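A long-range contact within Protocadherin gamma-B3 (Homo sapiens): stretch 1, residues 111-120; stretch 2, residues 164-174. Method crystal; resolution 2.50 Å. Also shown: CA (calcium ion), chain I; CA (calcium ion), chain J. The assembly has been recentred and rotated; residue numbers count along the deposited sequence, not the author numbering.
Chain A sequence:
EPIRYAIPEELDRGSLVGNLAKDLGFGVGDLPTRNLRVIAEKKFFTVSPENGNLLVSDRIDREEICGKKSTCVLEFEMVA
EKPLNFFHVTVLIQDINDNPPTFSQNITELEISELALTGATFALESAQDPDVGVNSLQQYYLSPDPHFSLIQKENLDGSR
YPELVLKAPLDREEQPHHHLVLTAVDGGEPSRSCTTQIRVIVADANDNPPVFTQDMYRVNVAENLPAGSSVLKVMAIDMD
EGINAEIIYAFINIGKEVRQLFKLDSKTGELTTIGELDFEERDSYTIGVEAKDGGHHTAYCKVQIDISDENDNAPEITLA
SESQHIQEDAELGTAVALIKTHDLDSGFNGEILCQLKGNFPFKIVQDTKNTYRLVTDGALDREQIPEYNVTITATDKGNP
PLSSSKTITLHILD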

ATOM      1  N   GLU A 111      -8.552  12.683  -2.336  1.00 36.47           N
ATOM      2  CA  GLU A 111      -8.233  11.401  -1.720  1.00 33.65           C
ATOM      3  C   GLU A 111      -7.516  11.639  -0.396  1.00 42.97           C
ATOM      4  O   GLU A 111      -6.467  12.291  -0.361  1.00 54.32           O
ATOM      5  CB  GLU A 111      -7.373  10.545  -2.648  1.00 48.46           C
ATOM      6  CG  GLU A 111      -8.057  10.142  -3.944  1.00 51.50           C
ATOM      7  CD  GLU A 111      -7.713   8.727  -4.365  1.00 64.76           C
ATOM      8  OE1 GLU A 111      -7.114   7.992  -3.551  1.00 67.27           O
ATOM      9  OE2 GLU A 111      -8.045   8.346  -5.508  1.00 72.15           O
ATOM     10  N   ILE A 112      -8.083  11.109   0.685  1.00 45.88           N
ATOM     11  CA  ILE A 112      -7.520  11.229   2.024  1.00 36.05           C
ATOM     12  C   ILE A 112      -7.563   9.857   2.680  1.00 50.33           C
ATOM     13  O   ILE A 112      -8.623   9.223   2.728  1.00 48.92           O
ATOM     14  CB  ILE A 112      -8.286  12.258   2.880  1.00 28.19           C
ATOM     15  CG1 ILE A 112      -8.202  13.652   2.254  1.00 28.97           C
ATOM     16  CG2 ILE A 112      -7.752  12.269   4.304  1.00 27.46           C
ATOM     17  CD1 ILE A 112      -9.016  14.700   2.983  1.00 28.54           C
ATOM     18  N   SER A 113      -6.419   9.400   3.183  1.00 53.47           N
ATOM     19  CA  SER A 113      -6.371   8.106   3.846  1.00 44.32           C
ATOM     20  C   SER A 113      -7.018   8.186   5.223  1.00 32.77           C
ATOM     21  O   SER A 113      -7.004   9.230   5.882  1.00 41.38           O
ATOM     22  CB  SER A 113      -4.928   7.618   3.979  1.00 44.58           C
ATOM     23  OG  SER A 113      -4.292   8.212   5.097  1.00 55.30           O
ATOM     24  N   GLU A 114      -7.589   7.061   5.657  1.00 37.93           N
ATOM     25  CA  GLU A 114      -8.225   6.996   6.966  1.00 37.02           C
ATOM     26  C   GLU A 114      -7.226   7.078   8.114  1.00 35.70           C
ATOM     27  O   GLU A 114      -7.646   7.214   9.266  1.00 49.97           O
ATOM     28  CB  GLU A 114      -9.047   5.712   7.081  1.00 40.30           C
ATOM     29  CG  GLU A 114      -8.301   4.470   6.637  1.00 43.22           C
ATOM     30  CD  GLU A 114      -9.176   3.235   6.624  1.00 39.64           C
ATOM     31  OE1 GLU A 114     -10.193   3.212   7.350  1.00 43.70           O
ATOM     32  OE2 GLU A 114      -8.847   2.286   5.882  1.00 55.46           O
ATOM     33  N   LEU A 115      -5.927   6.997   7.830  1.00 41.02           N
ATOM     34  CA  LEU A 115      -4.902   7.188   8.849  1.00 48.63           C
ATOM     35  C   LEU A 115      -4.667   8.655   9.184  1.00 53.89           C
ATOM     36  O   LEU A 115      -3.815   8.949  10.029  1.00 55.71           O
ATOM     37  CB  LEU A 115      -3.585   6.550   8.402  1.00 53.06           C
ATOM     38  CG  LEU A 115      -3.522   5.022   8.411  1.00 47.42           C
ATOM     39  CD1 LEU A 115      -2.180   4.535   7.887  1.00 46.55           C
ATOM     40  CD2 LEU A 115      -3.784   4.483   9.809  1.00 45.13           C
ATOM     41  N   ALA A 116      -5.389   9.573   8.543  1.00 45.77           N
ATOM     42  CA  ALA A 116      -5.216  10.992   8.819  1.00 32.41           C
ATOM     43  C   ALA A 116      -5.605  11.303  10.258  1.00 38.33           C
ATOM     44  O   ALA A 116      -6.703  10.962  10.707  1.00 42.87           O
ATOM     45  CB  ALA A 116      -6.052  11.827   7.850  1.00 34.58           C
ATOM     46  N   LEU A 117      -4.695  11.946  10.982  1.00 39.28           N
ATOM     47  CA  LEU A 117      -4.941  12.285  12.373  1.00 43.96           C
ATOM     48  C   LEU A 117      -5.896  13.469  12.475  1.00 42.82           C
ATOM     49  O   LEU A 117      -6.062  14.253  11.537  1.00 44.33           O
ATOM     50  CB  LEU A 117      -3.630  12.609  13.088  1.00 53.14           C
ATOM     51  CG  LEU A 117      -2.545  11.533  13.041  1.00 51.39           C
ATOM     52  CD1 LEU A 117      -1.295  12.003  13.768  1.00 55.65           C
ATOM     53  CD2 LEU A 117      -3.056  10.230  13.631  1.00 35.66           C
ATOM     54  N   THR A 118      -6.535  13.585  13.637  1.00 44.66           N
ATOM     55  CA  THR A 118      -7.396  14.730  13.901  1.00 32.98           C
ATOM     56  C   THR A 118      -6.570  16.009  13.900  1.00 33.84           C
ATOM     57  O   THR A 118      -5.528  16.092  14.556  1.00 48.74           O
ATOM     58  CB  THR A 118      -8.113  14.560  15.241  1.00 36.68           C
ATOM     59  OG1 THR A 118      -8.907  13.368  15.213  1.00 53.97           O
ATOM     60  CG2 THR A 118      -9.012  15.755  15.519  1.00 35.79           C
ATOM     61  N   GLY A 119      -7.035  17.006  13.152  1.00 30.57           N
ATOM     62  CA  GLY A 119      -6.309  18.245  12.985  1.00 26.47           C
ATOM     63  C   GLY A 119      -5.500  18.337  11.711  1.00 38.10           C
ATOM     64  O   GLY A 119      -4.849  19.365  11.486  1.00 45.41           O
ATOM     65  N   ALA A 120      -5.518  17.300  10.878  1.00 37.80           N
ATOM     66  CA  ALA A 120      -4.774  17.323   9.627  1.00 34.18           C
ATOM     67  C   ALA A 120      -5.335  18.386   8.690  1.00 35.59           C
ATOM     68  O   ALA A 120      -6.548  18.612   8.633  1.00 34.16           O
ATOM     69  CB  ALA A 120      -4.820  15.951   8.956  1.00 30.94           C
ATOM     70  N   LEU A 164      -8.986  22.824   4.266  1.00 29.08           N
ATOM     71  CA  LEU A 164      -9.848  21.851   4.917  1.00 29.31           C
ATOM     72  C   LEU A 164      -9.124  21.244   6.111  1.00 23.36           C
ATOM     73  O   LEU A 164      -7.938  20.919   6.031  1.00 27.43           O
ATOM     74  CB  LEU A 164     -10.249  20.757   3.927  1.00 42.33           C
ATOM     75  CG  LEU A 164     -11.454  19.884   4.271  1.00 43.35           C
ATOM     76  CD1 LEU A 164     -12.723  20.723   4.306  1.00 29.45           C
ATOM     77  CD2 LEU A 164     -11.582  18.750   3.266  1.00 43.75           C
ATOM     78  N   VAL A 165      -9.834  21.102   7.226  1.00 25.44           N
ATOM     79  CA  VAL A 165      -9.246  20.571   8.450  1.00 29.17           C
ATOM     80  C   VAL A 165     -10.094  19.408   8.946  1.00 35.35           C
ATOM     81  O   VAL A 165     -11.329  19.459   8.905  1.00 32.14           O
ATOM     82  CB  VAL A 165      -9.097  21.661   9.538  1.00 31.14           C
ATOM     83  CG1 VAL A 165     -10.436  22.291   9.873  1.00 29.49           C
ATOM     84  CG2 VAL A 165      -8.439  21.090  10.788  1.00 32.17           C
ATOM     85  N   LEU A 166      -9.424  18.352   9.397  1.00 42.08           N
ATOM     86  CA  LEU A 166     -10.084  17.156   9.902  1.00 27.03           C
ATOM     87  C   LEU A 166     -10.250  17.277  11.413  1.00 31.63           C
ATOM     88  O   LEU A 166      -9.259  17.384  12.142  1.00 53.55           O
ATOM     89  CB  LEU A 166      -9.269  15.911   9.550  1.00 30.72           C
ATOM     90  CG  LEU A 166      -9.892  14.550   9.853  1.00 34.33           C
ATOM     91  CD1 LEU A 166     -10.980  14.233   8.840  1.00 42.66           C
ATOM     92  CD2 LEU A 166      -8.828  13.462   9.868  1.00 30.91           C
ATOM     93  N   LYS A 167     -11.499  17.260  11.879  1.00 23.37           N
ATOM     94  CA  LYS A 167     -11.782  17.344  13.305  1.00 44.25           C
ATOM     95  C   LYS A 167     -12.244  16.026  13.911  1.00 49.00           C
ATOM     96  O   LYS A 167     -12.288  15.913  15.140  1.00 56.21           O
ATOM     97  CB  LYS A 167     -12.837  18.428  13.576  1.00 44.53           C
ATOM     98  CG  LYS A 167     -14.157  18.214  12.863  1.00 49.92           C
ATOM     99  CD  LYS A 167     -15.165  19.277  13.263  1.00 60.18           C
ATOM    100  CE  LYS A 167     -16.492  19.078  12.553  1.00 54.64           C
ATOM    101  NZ  LYS A 167     -17.489  20.115  12.935  1.00 54.06           N
ATOM    102  N   ALA A 168     -12.587  15.034  13.088  1.00 51.35           N
ATOM    103  CA  ALA A 168     -12.972  13.711  13.552  1.00 43.31           C
ATOM    104  C   ALA A 168     -12.333  12.681  12.630  1.00 49.26           C
ATOM    105  O   ALA A 168     -12.268  12.900  11.412  1.00 54.17           O
ATOM    106  CB  ALA A 168     -14.496  13.527  13.568  1.00 41.73           C
ATOM    107  N   PRO A 169     -11.851  11.564  13.174  1.00 51.75           N
ATOM    108  CA  PRO A 169     -11.138  10.586  12.345  1.00 44.01           C
ATOM    109  C   PRO A 169     -12.024  10.007  11.251  1.00 45.12           C
ATOM    110  O   PRO A 169     -13.253   9.994  11.343  1.00 57.83           O
ATOM    111  CB  PRO A 169     -10.719   9.503  13.349  1.00 38.95           C
ATOM    112  CG  PRO A 169     -10.743  10.186  14.679  1.00 42.57           C
ATOM    113  CD  PRO A 169     -11.859  11.183  14.596  1.00 51.70           C
ATOM    114  N   LEU A 170     -11.371   9.524  10.198  1.00 47.89           N
ATOM    115  CA  LEU A 170     -12.045   8.895   9.073  1.00 39.12           C
ATOM    116  C   LEU A 170     -11.975   7.378   9.198  1.00 42.35           C
ATOM    117  O   LEU A 170     -11.048   6.826   9.795  1.00 49.28           O
ATOM    118  CB  LEU A 170     -11.424   9.333   7.744  1.00 44.62           C
ATOM    119  CG  LEU A 170     -11.491  10.822   7.402  1.00 37.47           C
ATOM    120  CD1 LEU A 170     -10.829  11.091   6.059  1.00 30.82           C
ATOM    121  CD2 LEU A 170     -12.930  11.310   7.401  1.00 37.67           C
ATOM    122  N   ASP A 171     -12.979   6.713   8.636  1.00 42.89           N
ATOM    123  CA  ASP A 171     -13.072   5.259   8.659  1.00 33.97           C
ATOM    124  C   ASP A 171     -13.755   4.798   7.379  1.00 37.75           C
ATOM    125  O   ASP A 171     -14.979   4.861   7.258  1.00 38.70           O
ATOM    126  CB  ASP A 171     -13.861   4.788   9.881  1.00 43.10           C
ATOM    127  CG  ASP A 171     -13.807   3.283  10.064  1.00 48.54           C
ATOM    128  OD1 ASP A 171     -12.946   2.637   9.432  1.00 38.49           O
ATOM    129  OD2 ASP A 171     -14.626   2.749  10.841  1.00 44.09           O
ATOM    130  N   ARG A 172     -12.956   4.341   6.422  1.00 38.37           N
ATOM    131  CA  ARG A 172     -13.466   3.901   5.159  1.00 38.22           C
ATOM    132  C   ARG A 172     -14.422   2.774   5.351  1.00 44.38           C
ATOM    133  O   ARG A 172     -15.330   2.577   4.593  1.00 43.72           O
ATOM    134  CB  ARG A 172     -12.340   3.458   4.265  1.00 35.82           C
ATOM    135  CG  ARG A 172     -12.819   3.058   2.900  1.00 50.43           C
ATOM    136  CD  ARG A 172     -11.818   2.204   2.156  1.00 58.95           C
ATOM    137  NE  ARG A 172     -11.878   0.796   2.515  1.00 60.06           N
ATOM    138  CZ  ARG A 172     -12.846  -0.031   2.162  1.00 66.38           C
ATOM    139  NH1 ARG A 172     -13.853   0.381   1.439  1.00 75.16           N
ATOM    140  NH2 ARG A 172     -12.808  -1.276   2.540  1.00 68.89           N
ATOM    141  N   GLU A 173     -14.220   2.007   6.417  1.00 41.71           N
ATOM    142  CA  GLU A 173     -15.100   0.878   6.713  1.00 39.95           C
ATOM    143  C   GLU A 173     -16.482   1.368   7.142  1.00 43.77           C
ATOM    144  O   GLU A 173     -17.485   0.676   6.970  1.00 44.86           O
ATOM    145  CB  GLU A 173     -14.491  -0.004   7.805  1.00 36.21           C
ATOM    146  CG  GLU A 173     -13.194  -0.686   7.401  1.00 39.17           C
ATOM    147  CD  GLU A 173     -11.987   0.216   7.567  1.00 43.72           C
ATOM    148  OE1 GLU A 173     -12.024   1.108   8.440  1.00 40.97           O
ATOM    149  OE2 GLU A 173     -10.999   0.033   6.823  1.00 43.56           O
ATOM    150  N   GLU A 174     -16.513   2.573   7.699  1.00 56.98           N
ATOM    151  CA  GLU A 174     -17.734   3.214   8.170  1.00 57.00           C
ATOM    152  C   GLU A 174     -18.356   4.134   7.129  1.00 53.46           C
ATOM    153  O   GLU A 174     -19.576   4.107   6.934  1.00 45.40           O
ATOM    154  CB  GLU A 174     -17.450   4.013   9.448  1.00 61.85           C
ATOM    155  CG  GLU A 174     -18.660   4.736  10.022  1.00 74.17           C
ATOM    156  CD  GLU A 174     -19.620   3.803  10.736  1.00 98.41           C
ATOM    157  OE1 GLU A 174     -19.255   2.631  10.969  1.00109.18           O
ATOM    158  OE2 GLU A 174     -20.741   4.245  11.068  1.00106.73           O
TER
HETATM  159 CA    CA I 508     -10.734   1.835   9.422  1.00 51.61          CA
HETATM  160 CA    CA J 509      -9.272  -0.025   6.458  1.00 44.64          CA
HETATM  161  O   HOH W   1      -8.889   9.663   9.859  1.00 48.51           O
HETATM  162  O   HOH W   2     -10.770   3.534  11.250  1.00 38.44           O

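This is a mixed contact in which backbone hydrogen bonds, a small set of apolar side chains and a carboxylate-calcium cluster join two segments at least 44 residues apart in sequence, burying 624 Å² between them.

At one end the pairing is carried by main-chain atoms. Gly119 N donates to Leu166 O at 2.5 Å, with an N-H...acceptor angle of 154°; the direction is good, but the distance is very short for an amide-carbonyl bond and its exact value deserves caution at 2.50 Å resolution. Leu166 N in turn donates to Ala120 O at 3.0 Å and 158°, so both polar backbone atoms of Leu166 are used. The same acceptor receives a CA-H...O contact from Val165, whose CA lies 3.3 Å from Ala120 O with an angle of 148° at the hydrogen. A type II turn from Leu117 to Ala120, closed by Ala120 N donating to Leu117 O at 3.2 Å, presents these groups. Gly119 sits in it at phi/psi 98/0, where a CB would be jammed against the preceding carbonyl oxygen; the local backbone, rather than the facing stretch, therefore calls for glycine.

The apolar component rests mainly on Leu166 and Leu170, which both direct their CA-to-CB bonds toward stretch 1. Leu166 CD2 packs 3.8 Å from Ala116 CB, and Leu170 CD1 lies 3.7 Å from Ile112 CG2. Ile112 and both leucines are buried, as expected for side chains filling an interior seam. Thr118 lies at the more exposed margin, with its OG1 3.7 Å from Pro169 CG, a van der Waals approach.

Nearer Glu114, the backbones meet without a direct bond: Glu114 O and Leu170 O are 3.5 Å apart, two acceptors in proximity with no hydrogen bond between them. Separately, water 1 links Leu170 N to two carbonyls of stretch 1, donating to Glu114 O at 2.8 Å and to Ala116 O at 2.7 Å while accepting from Leu170 N at 2.5 Å. Both carbonyls belong to a type I turn from Ser113 to Ala116, closed by Ala116 N donating to Ser113 O at 3.1 Å.

The other end is organised by metal. The CA-to-CB bond of Glu114 points sideways, but its extended side chain (chi1 48°, p; chi2 -174°, t) brings the carboxylate to stretch 2. Glu114 OE1 binds the chain I calcium at 2.5 Å, and Glu114 OE2 the chain J calcium at 2.4 Å. Glu173 bridges the same pair, with Glu173 OE1 1.8 Å from the first ion and Glu173 OE2 1.8 Å from the second, both unusually short for calcium-oxygen bonds. Asp171 OD1 joins the chain I ion at 2.4 Å. The ions account for the crowding of like-charged groups, such as Glu114 OE1 3.0 Å from Glu173 OE1. Arg172 adds a direct tie through its backbone: Arg172 N donates to Glu114 OE1 at 3.1 Å and 150°.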